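Local coordinates for protein Ala-tRNApro hydrolase ProX (Aeropyrum pernix, PDB 1WDV) that probably acts as an aminoacyl-tRNA deacylase, a putative trans-editing partner of prolyl-tRNA synthetase that would hydrolyse tRNA(Pro) mischarged with alanine, at residues L14-L19 and A130-S135; S38-V43 and L116-V121; T45-D50 and R80-N85; A57-G62 and I107-D112; V111-L116 and A145-V150. One frame throughout, in Å; residues are numbered along the deposited sequence.

Contact 1 (L14-L19 and A130-S135)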
# COMPACT_ATOMS: atom_id res chain seq x y z
N LEU A 14 7.34 -14.97 -6.53
CA LEU A 14 6.20 -15.04 -5.64
C LEU A 14 4.93 -15.46 -6.36
O LEU A 14 4.86 -15.40 -7.61
CB LEU A 14 6.02 -13.68 -4.95
CG LEU A 14 7.21 -13.31 -4.04
CD1 LEU A 14 7.11 -11.84 -3.61
CD2 LEU A 14 7.25 -14.23 -2.83
N THR A 15 3.93 -15.88 -5.58
CA THR A 15 2.66 -16.35 -6.12
C THR A 15 1.57 -15.27 -6.18
O THR A 15 0.42 -15.57 -6.51
CB THR A 15 2.10 -17.57 -5.31
OG1 THR A 15 1.74 -17.17 -3.97
CG2 THR A 15 3.13 -18.68 -5.22
N TRP A 16 1.95 -14.02 -5.90
CA TRP A 16 0.99 -12.91 -5.91
C TRP A 16 0.37 -12.76 -7.29
O TRP A 16 0.98 -13.10 -8.30
CB TRP A 16 1.69 -11.61 -5.52
CG TRP A 16 2.35 -11.65 -4.20
CD1 TRP A 16 2.35 -12.67 -3.29
CD2 TRP A 16 3.10 -10.60 -3.62
NE1 TRP A 16 3.07 -12.30 -2.16
CE2 TRP A 16 3.54 -11.03 -2.35
CE3 TRP A 16 3.44 -9.31 -4.05
CZ2 TRP A 16 4.31 -10.23 -1.50
CZ3 TRP A 16 4.20 -8.51 -3.22
CH2 TRP A 16 4.64 -8.97 -1.96
N ARG A 17 -0.85 -12.23 -7.34
CA ARG A 17 -1.56 -12.11 -8.59
C ARG A 17 -2.21 -10.75 -8.75
O ARG A 17 -2.52 -10.10 -7.75
CB ARG A 17 -2.72 -13.11 -8.64
CG ARG A 17 -2.40 -14.55 -8.34
CD ARG A 17 -3.62 -15.41 -8.70
NE ARG A 17 -4.82 -15.01 -7.97
CZ ARG A 17 -5.99 -15.63 -8.08
NH1 ARG A 17 -6.10 -16.68 -8.89
NH2 ARG A 17 -7.04 -15.21 -7.38
N LEU A 18 -2.42 -10.32 -9.99
CA LEU A 18 -3.13 -9.07 -10.25
C LEU A 18 -4.57 -9.43 -10.64
O LEU A 18 -4.79 -10.25 -11.55
CB LEU A 18 -2.49 -8.26 -11.38
CG LEU A 18 -1.22 -7.46 -11.10
CD1 LEU A 18 -0.87 -6.70 -12.36
CD2 LEU A 18 -1.43 -6.49 -9.92
N LEU A 19 -5.54 -8.85 -9.95
CA LEU A 19 -6.95 -9.11 -10.25
C LEU A 19 -7.44 -7.84 -10.92
O LEU A 19 -7.10 -6.74 -10.51
CB LEU A 19 -7.72 -9.39 -8.97
CG LEU A 19 -7.26 -10.64 -8.19
CD1 LEU A 19 -8.19 -10.82 -7.02
CD2 LEU A 19 -7.25 -11.90 -9.09
N ALA A 130 -6.62 -2.37 -11.23
CA ALA A 130 -5.97 -3.62 -10.87
C ALA A 130 -5.68 -3.67 -9.39
O ALA A 130 -5.23 -2.69 -8.81
CB ALA A 130 -4.64 -3.79 -11.66
N LEU A 131 -5.98 -4.82 -8.79
CA LEU A 131 -5.70 -5.05 -7.40
C LEU A 131 -4.63 -6.13 -7.26
O LEU A 131 -4.65 -7.13 -7.98
CB LEU A 131 -6.98 -5.48 -6.67
CG LEU A 131 -8.05 -4.38 -6.65
CD1 LEU A 131 -9.42 -5.04 -6.46
CD2 LEU A 131 -7.78 -3.40 -5.52
N LEU A 132 -3.69 -5.94 -6.34
CA LEU A 132 -2.64 -6.93 -6.12
C LEU A 132 -3.03 -7.83 -4.97
O LEU A 132 -3.19 -7.36 -3.83
CB LEU A 132 -1.32 -6.24 -5.77
CG LEU A 132 -0.15 -7.14 -5.33
CD1 LEU A 132 0.28 -8.00 -6.50
CD2 LEU A 132 1.01 -6.26 -4.85
N GLU A 133 -3.19 -9.12 -5.25
CA GLU A 133 -3.53 -10.09 -4.21
C GLU A 133 -2.19 -10.56 -3.67
O GLU A 133 -1.39 -11.15 -4.42
CB GLU A 133 -4.29 -11.26 -4.82
CG GLU A 133 -4.57 -12.39 -3.85
CD GLU A 133 -5.08 -13.60 -4.63
OE1 GLU A 133 -6.29 -13.64 -4.92
OE2 GLU A 133 -4.27 -14.47 -4.99
N PHE A 134 -1.94 -10.29 -2.38
CA PHE A 134 -0.65 -10.67 -1.78
C PHE A 134 -0.72 -11.01 -0.29
O PHE A 134 -1.72 -10.78 0.38
CB PHE A 134 0.38 -9.53 -1.99
CG PHE A 134 0.15 -8.31 -1.12
CD1 PHE A 134 0.85 -8.15 0.09
CD2 PHE A 134 -0.72 -7.29 -1.52
CE1 PHE A 134 0.67 -7.01 0.87
CE2 PHE A 134 -0.91 -6.14 -0.75
CZ PHE A 134 -0.21 -5.99 0.46
N SER A 135 0.37 -11.55 0.23
CA SER A 135 0.47 -11.91 1.64
C SER A 135 1.26 -10.85 2.37
O SER A 135 2.39 -10.57 1.99
CB SER A 135 1.23 -13.23 1.79
OG SER A 135 1.79 -13.33 3.11
O HOH W 1 -1.75 -14.57 -4.53

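Contact 2 (S38-V43 and L116-V121)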
# COMPACT_ATOMS: atom_id res chain seq x y z
N SER A 38 -13.76 -8.31 3.28
CA SER A 38 -14.09 -7.18 4.15
C SER A 38 -13.21 -6.01 3.80
O SER A 38 -12.22 -6.17 3.11
CB SER A 38 -13.84 -7.53 5.61
OG SER A 38 -12.45 -7.68 5.85
N GLU A 39 -13.58 -4.82 4.29
CA GLU A 39 -12.76 -3.66 4.00
C GLU A 39 -11.36 -3.79 4.58
O GLU A 39 -10.40 -3.24 4.01
CB GLU A 39 -13.39 -2.39 4.57
CG GLU A 39 -14.56 -1.91 3.73
CD GLU A 39 -15.00 -0.51 4.12
OE1 GLU A 39 -14.21 0.20 4.79
OE2 GLU A 39 -16.11 -0.12 3.75
N SER A 40 -11.23 -4.50 5.69
CA SER A 40 -9.93 -4.67 6.31
C SER A 40 -8.98 -5.48 5.43
O SER A 40 -7.77 -5.46 5.64
CB SER A 40 -10.05 -5.32 7.70
OG SER A 40 -10.38 -6.70 7.62
N GLU A 41 -9.54 -6.19 4.46
CA GLU A 41 -8.72 -6.96 3.51
C GLU A 41 -8.34 -6.20 2.25
O GLU A 41 -7.62 -6.73 1.40
CB GLU A 41 -9.42 -8.26 3.13
CG GLU A 41 -9.49 -9.17 4.34
CD GLU A 41 -10.57 -10.23 4.22
OE1 GLU A 41 -10.26 -11.37 3.82
OE2 GLU A 41 -11.73 -9.91 4.54
N ILE A 42 -8.87 -4.99 2.10
CA ILE A 42 -8.53 -4.12 0.96
C ILE A 42 -7.52 -3.13 1.58
O ILE A 42 -7.91 -2.26 2.37
CB ILE A 42 -9.73 -3.31 0.46
CG1 ILE A 42 -10.87 -4.24 0.08
CG2 ILE A 42 -9.29 -2.44 -0.73
CD1 ILE A 42 -10.56 -5.31 -1.05
N VAL A 43 -6.26 -3.23 1.23
CA VAL A 43 -5.29 -2.36 1.87
C VAL A 43 -4.90 -1.18 1.01
O VAL A 43 -4.83 -1.29 -0.21
CB VAL A 43 -4.02 -3.13 2.27
CG1 VAL A 43 -4.36 -4.18 3.31
CG2 VAL A 43 -3.40 -3.82 1.05
N LEU A 116 -0.69 -8.44 9.66
CA LEU A 116 0.14 -9.63 9.60
C LEU A 116 -0.51 -11.00 9.77
O LEU A 116 -0.03 -11.99 9.20
CB LEU A 116 1.32 -9.44 10.55
CG LEU A 116 2.28 -8.37 10.02
CD1 LEU A 116 3.37 -8.15 11.05
CD2 LEU A 116 2.89 -8.84 8.69
N SER A 117 -1.61 -11.07 10.52
CA SER A 117 -2.29 -12.35 10.70
C SER A 117 -3.15 -12.71 9.50
O SER A 117 -3.61 -13.84 9.36
CB SER A 117 -3.17 -12.33 11.95
OG SER A 117 -4.18 -11.35 11.79
N ARG A 118 -3.38 -11.75 8.60
CA ARG A 118 -4.20 -12.03 7.42
C ARG A 118 -3.36 -12.68 6.33
O ARG A 118 -2.31 -12.15 5.93
CB ARG A 118 -4.85 -10.73 6.90
CG ARG A 118 -5.93 -10.99 5.82
CD ARG A 118 -7.25 -11.44 6.43
NE ARG A 118 -7.96 -10.32 7.05
CZ ARG A 118 -9.15 -10.45 7.62
NH1 ARG A 118 -9.72 -11.66 7.67
NH2 ARG A 118 -9.79 -9.40 8.10
N LYS A 119 -3.78 -13.84 5.84
CA LYS A 119 -2.98 -14.51 4.82
C LYS A 119 -3.03 -13.84 3.47
O LYS A 119 -2.03 -13.86 2.74
CB LYS A 119 -3.41 -15.98 4.68
CG LYS A 119 -3.21 -16.74 5.99
CD LYS A 119 -2.96 -18.22 5.78
CE LYS A 119 -2.27 -18.82 7.01
NZ LYS A 119 -1.90 -20.24 6.80
N LYS A 120 -4.16 -13.24 3.14
CA LYS A 120 -4.32 -12.62 1.83
C LYS A 120 -5.03 -11.28 1.93
O LYS A 120 -6.04 -11.12 2.62
CB LYS A 120 -5.13 -13.58 0.95
CG LYS A 120 -5.47 -13.08 -0.44
CD LYS A 120 -6.11 -14.23 -1.24
CE LYS A 120 -5.16 -15.43 -1.32
NZ LYS A 120 -5.74 -16.63 -2.04
N VAL A 121 -4.46 -10.28 1.26
CA VAL A 121 -5.07 -8.95 1.22
C VAL A 121 -4.98 -8.47 -0.21
O VAL A 121 -4.31 -9.10 -1.05
CB VAL A 121 -4.40 -7.91 2.17
CG1 VAL A 121 -4.57 -8.38 3.64
CG2 VAL A 121 -2.92 -7.75 1.83
O HOH W 2 -7.05 -7.80 7.12
O HOH W 3 -8.24 -12.51 2.54

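Contact 3 (T45-D50 and R80-N85)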
# COMPACT_ATOMS: atom_id res chain seq x y z
N THR A 45 -2.09 1.84 0.13
CA THR A 45 -0.69 2.24 0.21
C THR A 45 -0.76 3.75 0.25
O THR A 45 -1.03 4.39 -0.76
CB THR A 45 0.09 1.85 -1.07
OG1 THR A 45 0.01 0.43 -1.28
CG2 THR A 45 1.56 2.19 -0.92
N LEU A 46 -0.54 4.32 1.42
CA LEU A 46 -0.59 5.76 1.58
C LEU A 46 0.78 6.38 1.53
O LEU A 46 1.68 5.94 2.23
CB LEU A 46 -1.21 6.13 2.94
CG LEU A 46 -2.59 5.54 3.19
CD1 LEU A 46 -3.03 5.88 4.64
CD2 LEU A 46 -3.57 6.08 2.15
N ILE A 47 0.96 7.41 0.72
CA ILE A 47 2.27 8.05 0.68
C ILE A 47 2.33 9.14 1.75
O ILE A 47 1.45 10.02 1.83
CB ILE A 47 2.56 8.64 -0.72
CG1 ILE A 47 2.46 7.53 -1.78
CG2 ILE A 47 3.93 9.29 -0.76
CD1 ILE A 47 3.45 6.35 -1.59
N VAL A 48 3.39 9.09 2.56
CA VAL A 48 3.57 10.04 3.65
C VAL A 48 4.91 10.75 3.45
O VAL A 48 5.89 10.13 3.05
CB VAL A 48 3.55 9.29 5.00
CG1 VAL A 48 3.85 10.22 6.17
CG2 VAL A 48 2.15 8.67 5.19
N LEU A 49 4.93 12.06 3.73
CA LEU A 49 6.14 12.85 3.54
C LEU A 49 6.64 13.46 4.83
O LEU A 49 5.84 13.98 5.60
CB LEU A 49 5.83 14.00 2.58
CG LEU A 49 5.14 13.61 1.28
CD1 LEU A 49 4.82 14.89 0.50
CD2 LEU A 49 6.04 12.70 0.46
N ASP A 50 7.94 13.44 5.08
CA ASP A 50 8.42 14.13 6.25
C ASP A 50 8.92 15.50 5.78
O ASP A 50 8.87 15.82 4.59
CB ASP A 50 9.50 13.33 7.03
CG ASP A 50 10.80 13.10 6.26
OD1 ASP A 50 11.22 13.97 5.48
OD2 ASP A 50 11.43 12.02 6.47
N ARG A 80 3.33 14.44 7.03
CA ARG A 80 2.00 14.75 6.53
C ARG A 80 1.70 13.80 5.40
O ARG A 80 2.59 13.13 4.90
CB ARG A 80 1.90 16.20 6.00
CG ARG A 80 2.67 16.47 4.69
CD ARG A 80 2.28 17.86 4.17
NE ARG A 80 3.10 18.32 3.05
CZ ARG A 80 2.95 17.96 1.77
NH1 ARG A 80 1.99 17.12 1.42
NH2 ARG A 80 3.75 18.48 0.83
N LEU A 81 0.43 13.74 5.00
CA LEU A 81 0.04 12.90 3.87
C LEU A 81 0.43 13.65 2.62
O LEU A 81 0.30 14.88 2.56
CB LEU A 81 -1.47 12.73 3.81
CG LEU A 81 -2.04 11.83 4.89
CD1 LEU A 81 -3.56 12.05 4.96
CD2 LEU A 81 -1.68 10.38 4.56
N ALA A 82 0.96 12.92 1.64
CA ALA A 82 1.25 13.50 0.32
C ALA A 82 -0.11 13.78 -0.28
O ALA A 82 -1.07 13.01 -0.09
CB ALA A 82 1.96 12.48 -0.56
N ARG A 83 -0.22 14.90 -1.00
CA ARG A 83 -1.46 15.23 -1.69
C ARG A 83 -1.53 14.38 -2.97
O ARG A 83 -0.51 13.86 -3.42
CB ARG A 83 -1.48 16.74 -1.98
CG ARG A 83 -1.61 17.50 -0.65
CD ARG A 83 -1.70 18.99 -0.81
NE ARG A 83 -0.51 19.53 -1.41
CZ ARG A 83 0.51 20.07 -0.74
NH1 ARG A 83 0.52 20.16 0.60
NH2 ARG A 83 1.56 20.50 -1.44
N ALA A 84 -2.71 14.22 -3.54
CA ALA A 84 -2.86 13.35 -4.72
C ALA A 84 -1.90 13.59 -5.88
O ALA A 84 -1.42 12.64 -6.51
CB ALA A 84 -4.31 13.38 -5.22
N ASN A 85 -1.61 14.86 -6.19
CA ASN A 85 -0.68 15.16 -7.27
C ASN A 85 0.71 14.69 -6.88
O ASN A 85 1.49 14.23 -7.72
CB ASN A 85 -0.69 16.67 -7.56
CG ASN A 85 -0.21 17.49 -6.39
OD1 ASN A 85 -0.69 17.35 -5.28
ND2 ASN A 85 0.75 18.38 -6.65
O HOH W 4 -1.16 10.23 0.62

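Contact 4 (A57-G62 and I107-D112)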
# COMPACT_ATOMS: atom_id res chain seq x y z
N ALA A 57 5.78 4.79 2.13
CA ALA A 57 4.58 4.15 1.57
C ALA A 57 4.12 3.34 2.79
O ALA A 57 4.84 2.48 3.28
CB ALA A 57 4.94 3.22 0.42
N VAL A 58 2.92 3.63 3.27
CA VAL A 58 2.39 3.02 4.48
C VAL A 58 1.14 2.21 4.15
O VAL A 58 0.13 2.77 3.72
CB VAL A 58 2.06 4.16 5.51
CG1 VAL A 58 1.68 3.55 6.88
CG2 VAL A 58 3.28 5.10 5.64
N VAL A 59 1.22 0.90 4.36
CA VAL A 59 0.13 0.00 4.05
C VAL A 59 -0.74 -0.26 5.26
O VAL A 59 -0.26 -0.80 6.27
CB VAL A 59 0.66 -1.35 3.51
CG1 VAL A 59 -0.48 -2.22 3.10
CG2 VAL A 59 1.59 -1.10 2.31
N ILE A 60 -2.01 0.14 5.16
CA ILE A 60 -2.95 -0.03 6.27
C ILE A 60 -4.26 -0.65 5.81
O ILE A 60 -4.57 -0.69 4.61
CB ILE A 60 -3.27 1.34 6.98
CG1 ILE A 60 -4.08 2.24 6.05
CG2 ILE A 60 -1.95 2.06 7.38
CD1 ILE A 60 -4.65 3.51 6.78
N PRO A 61 -5.04 -1.21 6.76
CA PRO A 61 -6.34 -1.83 6.48
C PRO A 61 -7.28 -0.80 5.87
O PRO A 61 -7.23 0.37 6.23
CB PRO A 61 -6.83 -2.29 7.84
CG PRO A 61 -5.59 -2.41 8.65
CD PRO A 61 -4.73 -1.28 8.20
N GLY A 62 -8.16 -1.25 4.99
CA GLY A 62 -9.06 -0.34 4.31
C GLY A 62 -10.09 0.36 5.16
O GLY A 62 -10.61 1.42 4.76
N ILE A 107 11.63 5.42 -1.54
CA ILE A 107 10.45 5.32 -0.69
C ILE A 107 10.56 4.18 0.30
O ILE A 107 10.83 3.04 -0.06
CB ILE A 107 9.19 5.20 -1.56
CG1 ILE A 107 9.12 6.42 -2.49
CG2 ILE A 107 7.93 5.06 -0.65
CD1 ILE A 107 7.85 6.54 -3.32
N VAL A 108 10.37 4.51 1.57
CA VAL A 108 10.47 3.56 2.66
C VAL A 108 9.13 2.92 2.93
O VAL A 108 8.14 3.63 3.19
CB VAL A 108 10.95 4.29 3.91
CG1 VAL A 108 10.96 3.35 5.10
CG2 VAL A 108 12.33 4.90 3.63
N LEU A 109 9.09 1.59 2.92
CA LEU A 109 7.83 0.88 3.15
C LEU A 109 7.56 0.56 4.62
O LEU A 109 8.46 0.10 5.34
CB LEU A 109 7.84 -0.43 2.34
CG LEU A 109 6.61 -1.34 2.41
CD1 LEU A 109 5.45 -0.61 1.75
CD2 LEU A 109 6.88 -2.66 1.69
N VAL A 110 6.34 0.83 5.06
CA VAL A 110 5.89 0.58 6.45
C VAL A 110 4.59 -0.22 6.35
O VAL A 110 3.70 0.15 5.60
CB VAL A 110 5.61 1.92 7.20
CG1 VAL A 110 5.12 1.65 8.62
CG2 VAL A 110 6.87 2.80 7.23
N VAL A 111 4.47 -1.30 7.12
CA VAL A 111 3.27 -2.14 7.08
C VAL A 111 2.62 -2.18 8.45
O VAL A 111 3.29 -2.43 9.45
CB VAL A 111 3.63 -3.58 6.62
CG1 VAL A 111 2.39 -4.48 6.63
CG2 VAL A 111 4.15 -3.54 5.19
N ASP A 112 1.32 -1.88 8.52
CA ASP A 112 0.66 -1.94 9.82
C ASP A 112 0.58 -3.38 10.32
O ASP A 112 0.13 -4.27 9.60
CB ASP A 112 -0.74 -1.35 9.78
CG ASP A 112 -1.28 -1.14 11.18
OD1 ASP A 112 -1.65 -2.12 11.86
OD2 ASP A 112 -1.28 0.00 11.65

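Contact 5 (V111-L116 and A145-V150)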
# COMPACT_ATOMS: atom_id res chain seq x y z
N VAL A 111 4.47 -1.30 7.12
CA VAL A 111 3.27 -2.14 7.08
C VAL A 111 2.62 -2.18 8.45
O VAL A 111 3.29 -2.43 9.45
CB VAL A 111 3.63 -3.58 6.62
CG1 VAL A 111 2.39 -4.48 6.63
CG2 VAL A 111 4.15 -3.54 5.19
N ASP A 112 1.32 -1.88 8.52
CA ASP A 112 0.66 -1.94 9.82
C ASP A 112 0.58 -3.38 10.32
O ASP A 112 0.13 -4.27 9.60
CB ASP A 112 -0.74 -1.35 9.78
CG ASP A 112 -1.28 -1.14 11.18
OD1 ASP A 112 -1.65 -2.12 11.86
OD2 ASP A 112 -1.28 0.00 11.65
N ARG A 113 0.98 -3.61 11.57
CA ARG A 113 1.02 -4.98 12.07
C ARG A 113 -0.33 -5.67 12.15
O ARG A 113 -0.37 -6.90 12.17
CB ARG A 113 1.74 -5.07 13.44
CG ARG A 113 0.85 -5.19 14.64
CD ARG A 113 1.60 -5.17 15.96
NE ARG A 113 2.46 -4.00 16.12
CZ ARG A 113 3.78 -4.01 15.98
NH1 ARG A 113 4.43 -5.12 15.66
NH2 ARG A 113 4.46 -2.88 16.17
N ILE A 114 -1.43 -4.91 12.20
CA ILE A 114 -2.74 -5.56 12.26
C ILE A 114 -2.97 -6.41 11.01
O ILE A 114 -3.79 -7.34 11.02
CB ILE A 114 -3.88 -4.51 12.45
CG1 ILE A 114 -5.19 -5.21 12.81
CG2 ILE A 114 -4.10 -3.72 11.20
CD1 ILE A 114 -6.24 -4.27 13.35
N LEU A 115 -2.22 -6.15 9.94
CA LEU A 115 -2.39 -6.93 8.73
C LEU A 115 -1.62 -8.25 8.72
O LEU A 115 -1.89 -9.11 7.89
CB LEU A 115 -1.93 -6.12 7.51
CG LEU A 115 -2.72 -4.84 7.21
CD1 LEU A 115 -1.98 -4.08 6.11
CD2 LEU A 115 -4.16 -5.19 6.80
N LEU A 116 -0.69 -8.44 9.66
CA LEU A 116 0.14 -9.63 9.60
C LEU A 116 -0.51 -11.00 9.77
O LEU A 116 -0.03 -11.99 9.20
CB LEU A 116 1.32 -9.44 10.55
CG LEU A 116 2.28 -8.37 10.02
CD1 LEU A 116 3.37 -8.15 11.05
CD2 LEU A 116 2.89 -8.84 8.69
N ALA A 145 10.45 -4.37 5.16
CA ALA A 145 9.56 -3.32 5.62
C ALA A 145 9.46 -3.24 7.14
O ALA A 145 9.52 -4.25 7.86
CB ALA A 145 8.18 -3.54 5.03
N VAL A 146 9.30 -2.02 7.61
CA VAL A 146 9.13 -1.75 9.02
C VAL A 146 7.68 -2.07 9.42
O VAL A 146 6.76 -1.58 8.81
CB VAL A 146 9.34 -0.25 9.30
CG1 VAL A 146 9.21 0.01 10.78
CG2 VAL A 146 10.69 0.21 8.76
N VAL A 147 7.49 -2.91 10.43
CA VAL A 147 6.14 -3.22 10.91
C VAL A 147 5.85 -2.27 12.08
O VAL A 147 6.65 -2.19 13.00
CB VAL A 147 6.07 -4.70 11.38
CG1 VAL A 147 4.72 -4.99 11.98
CG2 VAL A 147 6.33 -5.65 10.16
N ALA A 148 4.70 -1.57 12.04
CA ALA A 148 4.38 -0.61 13.08
C ALA A 148 2.89 -0.50 13.30
O ALA A 148 2.11 -1.11 12.59
CB ALA A 148 4.95 0.77 12.67
N ASP A 149 2.49 0.27 14.31
CA ASP A 149 1.08 0.49 14.59
C ASP A 149 0.86 1.90 14.09
O ASP A 149 1.15 2.88 14.80
CB ASP A 149 0.82 0.39 16.10
CG ASP A 149 1.14 -0.99 16.63
OD1 ASP A 149 0.46 -1.93 16.21
OD2 ASP A 149 2.10 -1.13 17.42
N VAL A 150 0.33 2.00 12.88
CA VAL A 150 0.16 3.31 12.25
C VAL A 150 -1.24 3.63 11.76
O VAL A 150 -1.42 4.52 10.93
CB VAL A 150 1.16 3.45 11.08
CG1 VAL A 150 2.58 3.56 11.64
CG2 VAL A 150 1.05 2.23 10.16
O HOH W 5 -1.72 -1.65 14.48

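Contact 1 (L14-L19 and A130-S135)
Trp16 presents one face of its indole to the side-chain root of Phe134 rather than to its ring. Phe134 CB stands 3.5 Å from the centroid of the Trp16 five-membered ring and 16° off its normal, a CH-pi contact, while the two aromatic rings meet only obliquely. The crowded position of CG between backbone N and carbonyl carbon (chi1 74°) leads the Phe134 ring away, so that CB is what the indole touches. Leu14 CD1 lies over the opposite indole face, offset toward the rim, and Leu132 CD2 approaches Trp16 CE3 at 4.0 Å. The indole N-H is bound by Glu138, whose own backbone N is capped by Ser135 OG at the start of helix 136-143.

Beyond Trp16 the chain becomes an edge strand of a three-stranded antiparallel sheet, with 130-134 in the middle. Arg17 and Glu133 form a hydrogen-bonded pair, Glu133 N reaching Arg17 O at 2.8 Å; Leu19 and Leu131 form another, with Leu19 N to Leu131 O at 2.8 Å. Leu18 and Leu132 make the non-hydrogen-bonded pair between them and point to the other face.

Arg17 and Glu133 run side by side. Arg17 bends at its third torsion, Glu133 stays extended, and the guanidinium and carboxylate planes end 26° apart. In this salt bridge Arg17 NH2 meets the syn lone pair of Glu133 OE1 at 3.0 Å; the NE to OE2 bond is weak. The arginine would favour a charged carboxylate. Water 1 lies 2.6 Å from Glu133 OE2 and also within bonding distance of Thr15 O.

Contact 2 (S38-V43 and L116-V121)
A short 3-10 segment, held by Glu41 N to Ser38 O and Ile42 N to Glu39 O, brings Glu41 CA to 4.7 Å from Val121 CA on the irregular segment 116-121. Arg118 leaves with CG anti to its backbone N, then bends at its second and third torsions, which lays the guanidinium flat over Glu41: Glu41 CG sits over one face, 3.3 Å from Arg118 NE. Carboxylate and guanidinium planes are stacked, 17° apart, with Glu41 OE1 well out of the guanidinium plane, so no N-H points at it; its ion pair to Arg118 NH1 is long, at 3.9 Å, and acts through charge alone.

Glu41 OE2 takes Ser38 N from above its plane at 2.9 Å and Ser38 OG on its anti lone pair at 2.7 Å. Water 3 joins Glu41 OE1 to Lys120 O. At the guanidinium edge Arg118 NH2 makes a weak bond to Ser40 OG (2.8 Å, 126° at the hydrogen), and NE donates to water 2, itself bound to Ser40 O. Where the segments approach strands 43-50 and 121-124, Val43 CG1 meets Val121 CB at 3.9 Å, the side chains crossing near a right angle.

The glutamate folded back onto the N-H of the residue three before it resembles one half of a capping box, here opening a 3-10 turn that leads from helix 28-35 into strand 43-50.

Contact 3 (T45-D50 and R80-N85)
Three backbone hydrogen bonds define the pairing. Leu49 N to Arg80 O, 2.8 Å, runs nearly along the C=O axis, and Arg80 N to Leu49 O, 2.9 Å, completes this antiparallel hydrogen-bonded pair. Val48 and Leu81 are the adjoining non-hydrogen-bonded pair. Past it, Ala82 N still reaches Ile47 O at 2.9 Å, but from above the carbonyl plane, as segment 80-85 turns out of the sheet. Water 4 bridges Ile47 O and Ala82 O, donating to both.

Apolar contacts fall on both faces. Ala82 CB wedges between two alternate residues of the partner strand, 3.8 Å from Ile47 CG2 and 3.8 Å from Leu49 CG. On the other face, Val48 CG2 approaches Leu81 CD2 at 4.2 Å.

The charged group is Arg80, extended from CG to NE and parallel to Leu49. Leu49 CD1 lies over one face of its guanidinium, 3.7 Å from NH1, and Arg83 NH1 lies over the opposite face. The closeness of two cations is probably eased by the salt bridge of Arg80 NH1 to Glu86; Arg80 NH1 also donates to Leu81 O at 3.0 Å.

Strand 79-81 is thereby fixed at the edge of the five-stranded mixed sheet, with 43-50 between it and 55-61. Helix 84-91 packs Val87, Leu90 and Thr91 against the face of Ala82, Leu49 and Ile47, whereas Leu66 touches Val48 and Leu81.

Contact 4 (A57-G62 and I107-D112)
Leu109 gives the clearest reading of how strands 57-61 and 108-112 lie together. Its CB and CG meet no close partner in 57-62; with CG anti to the backbone N (chi1 -179°) they serve as an arm running beside the carbonyl carbon. The second torsion, 66°, then swings CD1 toward the neighbouring strand, where it rests 3.5 Å from Ala57 O, 3.9 Å from Val59 CG2 and 4.1 Å from Ala57 CB. One methyl thus spans two residues that share a face of the sheet. The Leu109 side chain also touches Leu139 and Thr143 of helix 136-143.

Ala57 CB is also met by Ile107 CG2, at 3.7 Å, so the small alanine is flanked by two larger neighbours. On the other face Val58 and Val110 are paired, both with CG1 anti to the backbone N, and their branches pack loosely across the ladder.

The segment axes are only 15° apart, in a parallel pairing. Ala57 N donates to Val108 O (2.8 Å) from above the carbonyl plane, while the next bonds straighten: Val110 N to Ala57 O at 2.9 Å, Val59 N to Val110 O at 2.9 Å and Asp112 N to Val59 O at 3.0 Å all lie nearly along the C=O axis.

These are inner strands of the mixed sheet, close to the chain's centre. Between the two segments the polar bonding is wholly main-chain and the side chains meet as hydrocarbon, so these four N-H and C=O pairs satisfy each other in an apolar setting, while Val58 bonds to strand 43-50, and Leu109 and Val111 to strand 146-148.

Contact 5 (V111-L116 and A145-V150)
The Arg113 guanidinium carries Val147 CG1 over one face and Asp149 at its edge. It grips the acid side-on in a salt bridge, NE to Asp149 OD1 at 2.9 Å and NH2 to Asp149 OD2 at 3.2 Å. Both oxygens lie near the guanidinium plane, but the carboxylate is turned 50° from it and is met from above its own plane. The first torsion of Arg113 is off-staggered (chi1 102°), and its CB is tight on Val147 CG1 at 3.3 Å. Leu116 CD1 reaches the same Val147 CG1 tip to tip, 3.6 Å away.

The Asp112 carboxylate splits its duties. OD1 takes Ile114 N on its anti lone pair at 2.8 Å, an Asx turn that starts the 3-10 segment, while OD2 receives Val150 N from above the plane at 2.8 Å and also bonds Ser151 OG. The parallel edge pairing rests on Val111 N to Val146 O, 2.9 Å, and Ala148 N to Val111 O; Arg113 N to Ala148 O, 2.9 Å, carries the ladder into the 3-10 segment.

Water 5 donates to both Asp112 OD1 and Asp149 OD1, bridging two acids. With Arg113 on one of them and N-H groups and the Ser151 hydroxyl on the other, both can probably remain ionised.

How the contacts relate
From the N terminus, contact 1 opens first and closes the widest loop, tying strand 17-20 to the middle of the three-stranded sheet. Contact 2 nests inside it and joins the approaches to both sheets; Phe134 and Val121 bond through their backbones where the two meet. Contacts 3 and 4 nest inside both of these loops and cross each other, since strand 55-61 leaves between the two segments of contact 3. Contact 5 starts on strand 108-112, where contact 4 ends, follows contact 3 in series and crosses contacts 1 and 2. Contacts 3, 4 and 5 together span the five-stranded mixed sheet from edge to edge.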